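Local coordinates for Isomerase/lactonizing enzyme (Agrobacterium fabrum str. C58, PDB 2NQL), which is of unknown function but belongs to the mandelate racemase/muconate lactonizing enzyme family, with an enolase-type capping domain and a TIM-barrel domain that holds a sodium ion, at residues Gln15-Pro20 / His344-Pro349; Asn34-Arg39 / Arg43-Thr48; Tyr70-Pro75 / Ala316-Gly321; Pro75-Ala80 / Gly116-Asp121. All coordinates share one frame; numbering follows the deposited sequence. Where two conformers were deposited one is given.

Contact 1: Gln15-Pro20 / His344-Pro349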
loop_
_atom_site.group_PDB
_atom_site.type_symbol
_atom_site.label_atom_id
_atom_site.label_comp_id
_atom_site.label_asym_id
_atom_site.label_seq_id
_atom_site.Cartn_x
_atom_site.Cartn_y
_atom_site.Cartn_z
ATOM N N GLN A 15 -3.118 -5.810 -24.620
ATOM C CA GLN A 15 -3.332 -5.392 -26.008
ATOM C C GLN A 15 -2.576 -4.097 -26.289
ATOM O O GLN A 15 -2.319 -3.291 -25.368
ATOM C CB GLN A 15 -4.817 -5.136 -26.263
ATOM C CG GLN A 15 -5.711 -6.392 -26.216
ATOM C CD GLN A 15 -6.929 -6.236 -27.075
ATOM O OE1 GLN A 15 -7.869 -5.528 -26.714
ATOM N NE2 GLN A 15 -6.913 -6.861 -28.230
ATOM N N PRO A 16 -2.268 -3.854 -27.579
ATOM C CA PRO A 16 -1.712 -2.537 -27.960
ATOM C C PRO A 16 -2.631 -1.391 -27.563
ATOM O O PRO A 16 -3.851 -1.542 -27.588
ATOM C CB PRO A 16 -1.647 -2.627 -29.497
ATOM C CG PRO A 16 -1.512 -4.076 -29.794
ATOM C CD PRO A 16 -2.418 -4.745 -28.757
ATOM N N ARG A 17 -2.048 -0.257 -27.176
ATOM C CA ARG A 17 -2.812 0.975 -26.920
ATOM C C ARG A 17 -3.374 1.440 -28.275
ATOM O O ARG A 17 -2.723 1.267 -29.317
ATOM C CB ARG A 17 -1.909 2.077 -26.359
ATOM C CG ARG A 17 -1.081 1.674 -25.116
ATOM C CD ARG A 17 -1.112 2.761 -24.043
ATOM N NE ARG A 17 -2.505 3.114 -23.805
ATOM C CZ ARG A 17 -2.954 4.220 -23.240
ATOM N NH1 ARG A 17 -4.270 4.396 -23.134
ATOM N NH2 ARG A 17 -2.118 5.129 -22.770
ATOM N N LYS A 18 -4.575 2.010 -28.265
ATOM C CA LYS A 18 -5.181 2.437 -29.527
ATOM C C LYS A 18 -5.476 3.929 -29.525
ATOM O O LYS A 18 -6.266 4.435 -30.345
ATOM C CB LYS A 18 -6.426 1.608 -29.839
ATOM C CG LYS A 18 -6.127 0.181 -30.273
ATOM C CD LYS A 18 -7.411 -0.627 -30.319
ATOM C CE LYS A 18 -7.168 -2.108 -30.095
ATOM N NZ LYS A 18 -8.422 -2.777 -29.687
ATOM N N VAL A 19 -4.807 4.630 -28.611
ATOM C CA VAL A 19 -4.876 6.074 -28.537
ATOM C C VAL A 19 -3.474 6.660 -28.646
ATOM O O VAL A 19 -2.480 6.014 -28.266
ATOM C CB VAL A 19 -5.608 6.572 -27.268
ATOM C CG1 VAL A 19 -7.071 6.431 -27.472
ATOM C CG2 VAL A 19 -5.181 5.806 -26.019
ATOM N N PRO A 20 -3.355 7.858 -29.259
ATOM C CA PRO A 20 -2.019 8.442 -29.261
ATOM C C PRO A 20 -1.696 8.815 -27.828
ATOM O O PRO A 20 -2.518 9.431 -27.134
ATOM C CB PRO A 20 -2.170 9.674 -30.159
ATOM C CG PRO A 20 -3.612 9.991 -30.136
ATOM C CD PRO A 20 -4.325 8.702 -29.994
ATOM N N HIS A 344 -14.117 7.454 -23.537
ATOM C CA HIS A 344 -14.656 7.021 -24.810
ATOM C C HIS A 344 -13.692 6.149 -25.621
ATOM O O HIS A 344 -14.094 5.141 -26.189
ATOM C CB HIS A 344 -15.112 8.253 -25.604
ATOM C CG HIS A 344 -14.046 9.298 -25.769
ATOM N ND1 HIS A 344 -13.258 9.382 -26.897
ATOM C CD2 HIS A 344 -13.617 10.275 -24.935
ATOM C CE1 HIS A 344 -12.409 10.388 -26.766
ATOM N NE2 HIS A 344 -12.605 10.946 -25.583
ATOM N N SER A 345 -12.410 6.518 -25.601
ATOM C CA SER A 345 -11.368 5.889 -26.393
ATOM C C SER A 345 -11.050 4.484 -25.911
ATOM O O SER A 345 -10.474 3.701 -26.650
ATOM C CB SER A 345 -10.089 6.701 -26.224
ATOM O OG SER A 345 -10.262 8.038 -26.647
ATOM N N ILE A 346 -11.383 4.195 -24.655
ATOM C CA ILE A 346 -11.145 2.871 -24.075
ATOM C C ILE A 346 -12.418 2.027 -24.215
ATOM O O ILE A 346 -12.373 0.864 -24.627
ATOM C CB ILE A 346 -10.765 2.994 -22.551
ATOM C CG1 ILE A 346 -9.502 3.854 -22.354
ATOM C CG2 ILE A 346 -10.590 1.597 -21.912
ATOM C CD1 ILE A 346 -8.237 3.317 -23.052
ATOM N N PHE A 347 -13.549 2.633 -23.848
ATOM C CA PHE A 347 -14.845 1.980 -23.817
ATOM C C PHE A 347 -15.261 1.446 -25.182
ATOM O O PHE A 347 -15.675 0.295 -25.293
ATOM C CB PHE A 347 -15.895 2.954 -23.268
ATOM C CG PHE A 347 -17.251 2.336 -23.008
ATOM C CD1 PHE A 347 -17.589 1.897 -21.725
ATOM C CD2 PHE A 347 -18.197 2.197 -24.033
ATOM C CE1 PHE A 347 -18.837 1.325 -21.462
ATOM C CE2 PHE A 347 -19.457 1.621 -23.781
ATOM C CZ PHE A 347 -19.786 1.194 -22.497
ATOM N N GLU A 348 -15.179 2.296 -26.211
ATOM C CA GLU A 348 -15.627 1.908 -27.555
ATOM C C GLU A 348 -14.967 0.640 -28.115
ATOM O O GLU A 348 -15.678 -0.335 -28.399
ATOM C CB GLU A 348 -15.683 3.118 -28.524
ATOM C CG GLU A 348 -16.721 4.152 -28.063
ATOM C CD GLU A 348 -16.760 5.441 -28.903
ATOM O OE1 GLU A 348 -15.694 5.952 -29.336
ATOM O OE2 GLU A 348 -17.886 5.942 -29.106
ATOM N N PRO A 349 -13.609 0.597 -28.200
ATOM C CA PRO A 349 -12.935 -0.634 -28.639
ATOM C C PRO A 349 -13.173 -1.892 -27.813
ATOM O O PRO A 349 -13.133 -2.995 -28.382
ATOM C CB PRO A 349 -11.450 -0.278 -28.588
ATOM C CG PRO A 349 -11.377 1.154 -28.577
ATOM C CD PRO A 349 -12.626 1.657 -27.923
#
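Val-19 and Ser-345 mark the nearest approach of the two backbones, with CA atoms 6.8 Å apart; no hydrogen bond spans that gap. One partner, 15-20, is an irregular chain leaving strand 5-15. The other begins as the short helix 344-347, whose turn is closed by the bond from Glu-348 N to His-344 O (3.0 Å). The meeting is therefore left to side chains. Val-19 directs CG1 at the CB of Ser-345, but Val-19 was modelled in two conformers, so the very short separation in this one is doubtful. In enolase-superfamily proteins the chain after the first capping-domain strand commonly covers the barrel mouth, and here it rests on the helix that follows barrel strand 340-342. Arg-17 bends at chi2 (-136°) and again at chi3, which turns its head toward Ile-346: CD1 lies at the guanidinium edge, near its plane, 4.1 Å from NH1. The charge itself is met by Asp-50, in a salt bridge through NE, while Tyr-21 adds a cation-pi contact. Along the exposed margin an extended Lys-18, also with two conformers, runs past the Pro-349 ring in the opposite direction, NZ coming 4.1 Å from CB.

Contact 2: Asn34-Arg39 / Arg43-Thr48. With SO4 (sulfate ion), chain D.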
loop_
_atom_site.group_PDB
_atom_site.type_symbol
_atom_site.label_atom_id
_atom_site.label_comp_id
_atom_site.label_asym_id
_atom_site.label_seq_id
_atom_site.Cartn_x
_atom_site.Cartn_y
_atom_site.Cartn_z
ATOM N N ASN A 34 10.924 -4.391 -20.293
ATOM C CA ASN A 34 9.542 -4.861 -20.156
ATOM C C ASN A 34 8.521 -3.821 -20.546
ATOM O O ASN A 34 7.358 -3.960 -20.236
ATOM C CB ASN A 34 9.277 -5.480 -18.762
ATOM C CG ASN A 34 10.276 -6.555 -18.441
ATOM O OD1 ASN A 34 10.506 -7.448 -19.264
ATOM N ND2 ASN A 34 10.945 -6.438 -17.288
ATOM N N GLY A 35 8.966 -2.808 -21.286
ATOM C CA GLY A 35 8.037 -1.934 -22.004
ATOM C C GLY A 35 7.589 -0.727 -21.201
ATOM O O GLY A 35 6.552 -0.115 -21.509
ATOM N N TYR A 36 8.328 -0.372 -20.148
ATOM C CA TYR A 36 7.940 0.790 -19.338
ATOM C C TYR A 36 8.659 2.075 -19.741
ATOM O O TYR A 36 9.835 2.045 -20.128
ATOM C CB TYR A 36 8.177 0.547 -17.842
ATOM C CG TYR A 36 7.347 -0.610 -17.332
ATOM C CD1 TYR A 36 5.952 -0.505 -17.250
ATOM C CD2 TYR A 36 7.957 -1.795 -16.921
ATOM C CE1 TYR A 36 5.177 -1.573 -16.795
ATOM C CE2 TYR A 36 7.193 -2.866 -16.451
ATOM C CZ TYR A 36 5.801 -2.741 -16.400
ATOM O OH TYR A 36 5.046 -3.782 -15.934
ATOM N N ILE A 37 7.952 3.186 -19.587
ATOM C CA ILE A 37 8.520 4.526 -19.854
ATOM C C ILE A 37 8.116 5.550 -18.798
ATOM O O ILE A 37 6.953 5.629 -18.396
ATOM C CB ILE A 37 8.195 4.989 -21.319
ATOM C CG1 ILE A 37 9.079 6.165 -21.746
ATOM C CG2 ILE A 37 6.716 5.219 -21.529
ATOM C CD1 ILE A 37 9.387 6.115 -23.256
ATOM N N VAL A 38 9.093 6.302 -18.310
ATOM C CA VAL A 38 8.841 7.316 -17.293
ATOM C C VAL A 38 8.745 8.681 -17.960
ATOM O O VAL A 38 9.655 9.063 -18.689
ATOM C CB VAL A 38 9.932 7.306 -16.171
ATOM C CG1 VAL A 38 9.878 8.572 -15.324
ATOM C CG2 VAL A 38 9.727 6.125 -15.248
ATOM N N ARG A 39 7.626 9.370 -17.731
ATOM C CA ARG A 39 7.465 10.756 -18.158
ATOM C C ARG A 39 8.305 11.677 -17.277
ATOM O O ARG A 39 8.105 11.743 -16.068
ATOM C CB ARG A 39 5.987 11.158 -18.135
ATOM C CG ARG A 39 5.655 12.350 -19.040
ATOM C CD ARG A 39 4.292 12.963 -18.718
ATOM N NE ARG A 39 3.179 12.122 -19.154
ATOM C CZ ARG A 39 1.897 12.362 -18.879
ATOM N NH1 ARG A 39 1.546 13.421 -18.163
ATOM N NH2 ARG A 39 0.965 11.530 -19.319
ATOM N N ARG A 43 7.447 12.270 -13.461
ATOM C CA ARG A 43 8.262 11.195 -12.893
ATOM C C ARG A 43 7.486 9.868 -12.738
ATOM O O ARG A 43 7.977 8.927 -12.119
ATOM C CB ARG A 43 8.927 11.652 -11.587
ATOM C CG ARG A 43 9.934 12.773 -11.825
ATOM C CD ARG A 43 10.130 13.628 -10.593
ATOM N NE ARG A 43 10.830 12.883 -9.554
ATOM C CZ ARG A 43 12.152 12.758 -9.460
ATOM N NH1 ARG A 43 12.962 13.342 -10.342
ATOM N NH2 ARG A 43 12.664 12.043 -8.465
ATOM N N THR A 44 6.298 9.815 -13.346
ATOM C CA THR A 44 5.395 8.671 -13.294
ATOM C C THR A 44 5.740 7.670 -14.400
ATOM O O THR A 44 6.033 8.061 -15.530
ATOM C CB THR A 44 3.933 9.156 -13.382
ATOM O OG1 THR A 44 3.671 10.026 -12.271
ATOM C CG2 THR A 44 2.926 7.994 -13.384
ATOM N N VAL A 45 5.699 6.372 -14.080
ATOM C CA VAL A 45 5.898 5.332 -15.084
ATOM C C VAL A 45 4.596 5.016 -15.818
ATOM O O VAL A 45 3.509 5.070 -15.234
ATOM C CB VAL A 45 6.523 4.033 -14.459
ATOM C CG1 VAL A 45 5.490 3.266 -13.609
ATOM C CG2 VAL A 45 7.150 3.126 -15.539
ATOM N N TYR A 46 4.724 4.699 -17.107
ATOM C CA TYR A 46 3.588 4.322 -17.979
ATOM C C TYR A 46 3.936 3.057 -18.736
ATOM O O TYR A 46 5.100 2.865 -19.109
ATOM C CB TYR A 46 3.274 5.453 -18.986
ATOM C CG TYR A 46 2.771 6.683 -18.267
ATOM C CD1 TYR A 46 1.405 6.865 -18.031
ATOM C CD2 TYR A 46 3.667 7.639 -17.791
ATOM C CE1 TYR A 46 0.944 7.994 -17.323
ATOM C CE2 TYR A 46 3.228 8.780 -17.093
ATOM C CZ TYR A 46 1.861 8.940 -16.862
ATOM O OH TYR A 46 1.434 10.060 -16.187
ATOM N N PRO A 47 2.919 2.218 -19.017
ATOM C CA PRO A 47 3.085 1.096 -19.897
ATOM C C PRO A 47 3.032 1.551 -21.359
ATOM O O PRO A 47 2.430 2.603 -21.661
ATOM C CB PRO A 47 1.837 0.249 -19.622
ATOM C CG PRO A 47 0.762 1.252 -19.258
ATOM C CD PRO A 47 1.521 2.359 -18.530
ATOM N N THR A 48 3.610 0.742 -22.236
ATOM C CA THR A 48 3.530 0.959 -23.677
ATOM C C THR A 48 2.507 0.007 -24.318
ATOM O O THR A 48 2.716 -0.532 -25.402
ATOM C CB THR A 48 4.941 0.854 -24.344
ATOM O OG1 THR A 48 5.565 -0.383 -23.973
ATOM C CG2 THR A 48 5.820 2.067 -23.884
HETATM S S SO4 D . -2.496 8.787 -15.255
HETATM O O1 SO4 D . -1.823 7.981 -14.239
HETATM O O2 SO4 D . -1.522 9.774 -15.734
HETATM O O3 SO4 D . -2.945 7.955 -16.365
HETATM O O4 SO4 D . -3.634 9.461 -14.641
#
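Tyr-46 and Arg-39 meet because chi1 of Tyr-46 (-66°) swings the phenol along the hairpin while the arginine chain, otherwise extended, bends at chi3. In the modelled conformer, one of two for Arg-39, guanidinium and ring planes are only 2° apart, and Tyr-46 OH sits 3.5 Å above the guanidinium centre; the angle at NH2 is too poor for a hydrogen bond. Tyr-46 OH instead donates to sulfate O2 (3.0 Å), which lies at the ring edge in its plane, and is also bonded to ND2 of Asn-42. His-216 holds the sulfate as well. The pair rests on an antiparallel ladder. Ile-37 and Tyr-46 form its hydrogen-bonded pair, with Ile-37 N to Tyr-46 O at 2.9 Å and a nearly straight N-H (167°). Toward the open end, Gly-35 O accepts from Thr-48 OG1 at 2.7 Å, with a weaker bond from Thr-48 N; Gly-35 and Tyr-36 belong to a G1 bulge. On one face Val-45 CG2 packs 3.6 Å from Tyr-36 CB. The resulting hairpin, 36-38 with 45-47, lies against the second subunit: Arg-43 makes salt bridges to Asp-104 and Asp-107 on that subunit's helix 98-109, Tyr-36 OH bonds Asp-84 on its helix 75-90, and the same hydroxyl reaches Ala-74, just ahead of helix 75-90 in its own chain.

Contact 3: Tyr70-Pro75 / Ala316-Gly321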
loop_
_atom_site.group_PDB
_atom_site.type_symbol
_atom_site.label_atom_id
_atom_site.label_comp_id
_atom_site.label_asym_id
_atom_site.label_seq_id
_atom_site.Cartn_x
_atom_site.Cartn_y
_atom_site.Cartn_z
ATOM N N TYR A 70 -6.208 -3.564 -11.722
ATOM C CA TYR A 70 -5.088 -3.005 -12.464
ATOM C C TYR A 70 -4.095 -4.092 -12.791
ATOM O O TYR A 70 -3.789 -4.956 -11.967
ATOM C CB TYR A 70 -4.400 -1.915 -11.652
ATOM C CG TYR A 70 -5.037 -0.553 -11.819
ATOM C CD1 TYR A 70 -6.371 -0.326 -11.452
ATOM C CD2 TYR A 70 -4.309 0.514 -12.361
ATOM C CE1 TYR A 70 -6.958 0.940 -11.610
ATOM C CE2 TYR A 70 -4.891 1.787 -12.512
ATOM C CZ TYR A 70 -6.213 1.979 -12.136
ATOM O OH TYR A 70 -6.798 3.228 -12.266
ATOM N N GLY A 71 -3.622 -4.058 -14.022
ATOM C CA GLY A 71 -2.537 -4.920 -14.441
ATOM C C GLY A 71 -1.517 -4.210 -15.302
ATOM O O GLY A 71 -0.647 -4.876 -15.839
ATOM N N ILE A 72 -1.598 -2.882 -15.420
ATOM C CA ILE A 72 -0.629 -2.144 -16.251
ATOM C C ILE A 72 0.837 -2.319 -15.843
ATOM O O ILE A 72 1.738 -2.388 -16.699
ATOM C CB ILE A 72 -0.952 -0.638 -16.417
ATOM C CG1 ILE A 72 -1.289 0.031 -15.076
ATOM C CG2 ILE A 72 -2.068 -0.443 -17.472
ATOM C CD1 ILE A 72 -1.087 1.532 -15.109
ATOM N N VAL A 73 1.070 -2.413 -14.530
ATOM C CA VAL A 73 2.434 -2.465 -14.010
ATOM C C VAL A 73 2.591 -3.702 -13.118
ATOM O O VAL A 73 1.825 -3.878 -12.164
ATOM C CB VAL A 73 2.790 -1.180 -13.247
ATOM C CG1 VAL A 73 4.246 -1.243 -12.735
ATOM C CG2 VAL A 73 2.614 0.069 -14.144
ATOM N N ALA A 74 3.561 -4.543 -13.461
ATOM C CA ALA A 74 3.909 -5.738 -12.664
ATOM C C ALA A 74 2.647 -6.527 -12.225
ATOM O O ALA A 74 2.372 -6.659 -11.016
ATOM C CB ALA A 74 4.751 -5.303 -11.464
ATOM N N PRO A 75 1.869 -7.048 -13.204
ATOM C CA PRO A 75 0.664 -7.810 -12.887
ATOM C C PRO A 75 0.989 -9.103 -12.116
ATOM O O PRO A 75 0.107 -9.652 -11.478
ATOM C CB PRO A 75 0.109 -8.167 -14.272
ATOM C CG PRO A 75 1.288 -8.142 -15.178
ATOM C CD PRO A 75 2.080 -6.974 -14.663
ATOM N N ALA A 316 -12.704 6.394 -14.155
ATOM C CA ALA A 316 -12.642 5.309 -15.132
ATOM C C ALA A 316 -11.258 5.274 -15.773
ATOM O O ALA A 316 -10.536 6.297 -15.810
ATOM C CB ALA A 316 -13.744 5.489 -16.217
ATOM N N THR A 317 -10.892 4.111 -16.291
ATOM C CA THR A 317 -9.529 3.861 -16.693
ATOM C C THR A 317 -9.406 2.720 -17.701
ATOM O O THR A 317 -10.396 2.088 -18.063
ATOM C CB THR A 317 -8.623 3.624 -15.448
ATOM O OG1 THR A 317 -7.254 3.675 -15.860
ATOM C CG2 THR A 317 -8.905 2.294 -14.798
ATOM N N VAL A 318 -8.178 2.472 -18.156
ATOM C CA VAL A 318 -7.831 1.326 -18.979
ATOM C C VAL A 318 -8.261 0.037 -18.275
ATOM O O VAL A 318 -7.926 -0.198 -17.119
ATOM C CB VAL A 318 -6.291 1.313 -19.218
ATOM C CG1 VAL A 318 -5.796 -0.042 -19.725
ATOM C CG2 VAL A 318 -5.901 2.463 -20.182
ATOM N N GLY A 319 -9.014 -0.781 -18.989
ATOM C CA GLY A 319 -9.446 -2.066 -18.470
ATOM C C GLY A 319 -10.343 -2.715 -19.500
ATOM O O GLY A 319 -10.645 -2.103 -20.533
ATOM N N ALA A 320 -10.743 -3.958 -19.238
ATOM C CA ALA A 320 -11.509 -4.754 -20.213
ATOM C C ALA A 320 -13.002 -4.411 -20.165
ATOM O O ALA A 320 -13.740 -4.656 -21.128
ATOM C CB ALA A 320 -11.304 -6.241 -19.955
ATOM N N GLY A 321 -13.445 -3.841 -19.048
ATOM C CA GLY A 321 -14.852 -3.511 -18.884
ATOM C C GLY A 321 -15.468 -4.212 -17.675
ATOM O O GLY A 321 -16.581 -3.887 -17.294
#
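Tyr-70 and Thr-317 form the close half of this contact. The tyrosine reaches across with its far end, and its OH comes within 3.4 Å of the threonine CG2, while the ring carbon CZ is 3.8 Å from the same methyl. The approach to the ring is oblique. Chi1 of Thr-317 (-167°) sets OG1 anti to the backbone N, which leaves CG2 between N and the carbonyl carbon and turned to the tyrosine. Although OG1 lies 3.7 Å from Tyr-70 OH, no hydrogen bond joins them; the tyrosine hydroxyl is bonded to O2 of a glycerol, probably from the crystallisation liquor, and His-292 stacks on the ring. Enolase-superfamily folds place their site between capping domain and barrel mouth, and this contact bridges just that divide: 70-75 follows capping strand 64-70, whereas 316-321 follows barrel strand 311-312 and leads to helix 322-331, with Gly-321 as N-cap. The sodium ion held by Glu-240 and Glu-266 is about 8 Å from the Tyr-70 side chain. By comparison, the second half is loose. Ile-72 CG2 and Val-318 CG1 merely brush at 4.4 Å, and none of the four touching residues is fully buried. Both backbones have hydrogen-bond partners outside the contact, Arg-51 for the carbonyl oxygens of Gly-71 and Ile-72 and Glu-68 for Ala-320 N, and on the second subunit Arg-112 packs on Ile-72 and Tyr-114 on Tyr-70.

Contact 4: Pro75-Ala80 / Gly116-Asp121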
loop_
_atom_site.group_PDB
_atom_site.type_symbol
_atom_site.label_atom_id
_atom_site.label_comp_id
_atom_site.label_asym_id
_atom_site.label_seq_id
_atom_site.Cartn_x
_atom_site.Cartn_y
_atom_site.Cartn_z
ATOM N N PRO A 75 1.869 -7.048 -13.204
ATOM C CA PRO A 75 0.664 -7.810 -12.887
ATOM C C PRO A 75 0.989 -9.103 -12.116
ATOM O O PRO A 75 0.107 -9.652 -11.478
ATOM C CB PRO A 75 0.109 -8.167 -14.272
ATOM C CG PRO A 75 1.288 -8.142 -15.178
ATOM C CD PRO A 75 2.080 -6.974 -14.663
ATOM N N GLY A 76 2.241 -9.566 -12.209
ATOM C CA GLY A 76 2.761 -10.642 -11.354
ATOM C C GLY A 76 2.611 -10.417 -9.848
ATOM O O GLY A 76 2.584 -11.394 -9.093
ATOM N N ALA A 77 2.551 -9.159 -9.410
ATOM C CA ALA A 77 2.351 -8.831 -7.993
ATOM C C ALA A 77 0.955 -9.268 -7.504
ATOM O O ALA A 77 0.835 -10.084 -6.558
ATOM C CB ALA A 77 2.595 -7.355 -7.745
ATOM N N VAL A 78 -0.107 -8.791 -8.167
ATOM C CA VAL A 78 -1.453 -9.267 -7.848
ATOM C C VAL A 78 -1.595 -10.775 -8.046
ATOM O O VAL A 78 -2.218 -11.463 -7.192
ATOM C CB VAL A 78 -2.568 -8.489 -8.609
ATOM C CG1 VAL A 78 -3.896 -9.242 -8.577
ATOM C CG2 VAL A 78 -2.752 -7.115 -7.990
ATOM N N ALA A 79 -1.049 -11.292 -9.151
ATOM C CA ALA A 79 -1.128 -12.726 -9.459
ATOM C C ALA A 79 -0.473 -13.555 -8.355
ATOM O O ALA A 79 -1.045 -14.548 -7.932
ATOM C CB ALA A 79 -0.482 -13.039 -10.780
ATOM N N ALA A 80 0.682 -13.108 -7.860
ATOM C CA ALA A 80 1.331 -13.824 -6.736
ATOM C C ALA A 80 0.478 -13.786 -5.483
ATOM O O ALA A 80 0.313 -14.809 -4.812
ATOM C CB ALA A 80 2.729 -13.239 -6.460
ATOM N N GLY A 116 -3.429 -1.150 1.404
ATOM C CA GLY A 116 -3.773 -0.504 0.127
ATOM C C GLY A 116 -3.017 -1.118 -1.022
ATOM O O GLY A 116 -2.867 -2.339 -1.094
ATOM N N GLY A 117 -2.533 -0.260 -1.924
ATOM C CA GLY A 117 -1.654 -0.687 -3.021
ATOM C C GLY A 117 -2.080 -1.930 -3.779
ATOM O O GLY A 117 -3.260 -2.086 -4.131
ATOM N N PHE A 118 -1.128 -2.844 -3.996
ATOM C CA PHE A 118 -1.398 -4.090 -4.710
ATOM C C PHE A 118 -2.255 -5.065 -3.924
ATOM O O PHE A 118 -2.972 -5.853 -4.511
ATOM C CB PHE A 118 -0.091 -4.781 -5.112
ATOM C CG PHE A 118 0.693 -3.991 -6.134
ATOM C CD1 PHE A 118 0.308 -4.004 -7.466
ATOM C CD2 PHE A 118 1.798 -3.215 -5.735
ATOM C CE1 PHE A 118 1.023 -3.255 -8.428
ATOM C CE2 PHE A 118 2.516 -2.475 -6.676
ATOM C CZ PHE A 118 2.112 -2.487 -8.028
ATOM N N TYR A 119 -2.144 -5.042 -2.601
ATOM C CA TYR A 119 -2.949 -5.951 -1.791
ATOM C C TYR A 119 -4.442 -5.683 -1.995
ATOM O O TYR A 119 -5.190 -6.616 -2.290
ATOM C CB TYR A 119 -2.615 -5.834 -0.303
ATOM C CG TYR A 119 -3.157 -7.002 0.498
ATOM C CD1 TYR A 119 -2.621 -8.264 0.350
ATOM C CD2 TYR A 119 -4.206 -6.824 1.431
ATOM C CE1 TYR A 119 -3.095 -9.357 1.102
ATOM C CE2 TYR A 119 -4.707 -7.916 2.182
ATOM C CZ TYR A 119 -4.129 -9.168 2.018
ATOM O OH TYR A 119 -4.557 -10.272 2.724
ATOM N N VAL A 120 -4.843 -4.416 -1.895
ATOM C CA VAL A 120 -6.242 -4.076 -2.131
ATOM C C VAL A 120 -6.644 -4.206 -3.599
ATOM O O VAL A 120 -7.781 -4.565 -3.882
ATOM C CB VAL A 120 -6.735 -2.786 -1.400
ATOM C CG1 VAL A 120 -8.268 -2.518 -1.653
ATOM C CG2 VAL A 120 -6.525 -2.951 0.128
ATOM N N ASP A 121 -5.704 -3.999 -4.531
ATOM C CA ASP A 121 -6.000 -4.288 -5.953
ATOM C C ASP A 121 -6.467 -5.747 -6.056
ATOM O O ASP A 121 -7.495 -6.051 -6.687
ATOM C CB ASP A 121 -4.748 -4.144 -6.839
ATOM C CG ASP A 121 -4.439 -2.713 -7.245
ATOM O OD1 ASP A 121 -5.192 -1.772 -6.932
ATOM O OD2 ASP A 121 -3.353 -2.555 -7.869
#
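Phe-118 carries most of the meeting with Ala-77 and Val-78, and its atoms can be followed outward in order. Phe-118 CB lies about equally far, 4.6 Å, from Ala-77 CB and Val-78 CG2. From there chi1 of -66° places CG anti to the carbonyl carbon, beside the backbone N, and chi2 of -77° turns one ring face to the alanine methyl: Ala-77 CB is 4.2 Å from CG and 4.1 Å from CD1, above the plane but displaced toward the rim. CD1 also faces Val-78 CG2, which comes at the ring edge, near its plane, at 4.4 Å. Further out, CE1 passes 3.9 Å from the carbonyl O of Val-73. CZ, at the tip, is beyond contact with 75-80, and the ring is stacked with Tyr-114 of the second subunit. Val-78 CG2 also lies 3.7 Å from Phe-118 O and 3.8 Å from Asp-121 CB, on helix 117-138. The short segments of helices 75-90 and 117-138, in the helical part of the capping domain, cross at -60° with axes 9.1 Å apart, bridged by the Phe-118 ring from one side and by Ala-77 and Val-78 from the other. No hydrogen bond crosses and the side-chain contacts are mostly apolar, so shape rather than directed bonds sets the fit, while the bonds of the Asp-121 carboxylate tie helix 117-138 to Tyr-114 of the second subunit and to His-292.

From the N terminus, the chain leaves capping strand 5-15 and opens contact 1, which closes only at helix 344-347, more than 320 residues later; the other three contacts all fall within that span. Contact 2 is the local one, a hairpin complete before contact 3 opens at the end of strand 64-70. Contact 3 closes on the loop after barrel strand 311-312, and contact 4, which shares Pro-75 with it, joins its two helices inside its span. No loops cross. Contacts 1 and 3 thus tie capping domain to barrel, contact 4 packs helix 75-90 against helix 117-138, and contacts 2, 3 and 4 all touch the second subunit. Ile-346 packing on Val-318 and Pro-47 on Ile-72 connect neighbouring contacts.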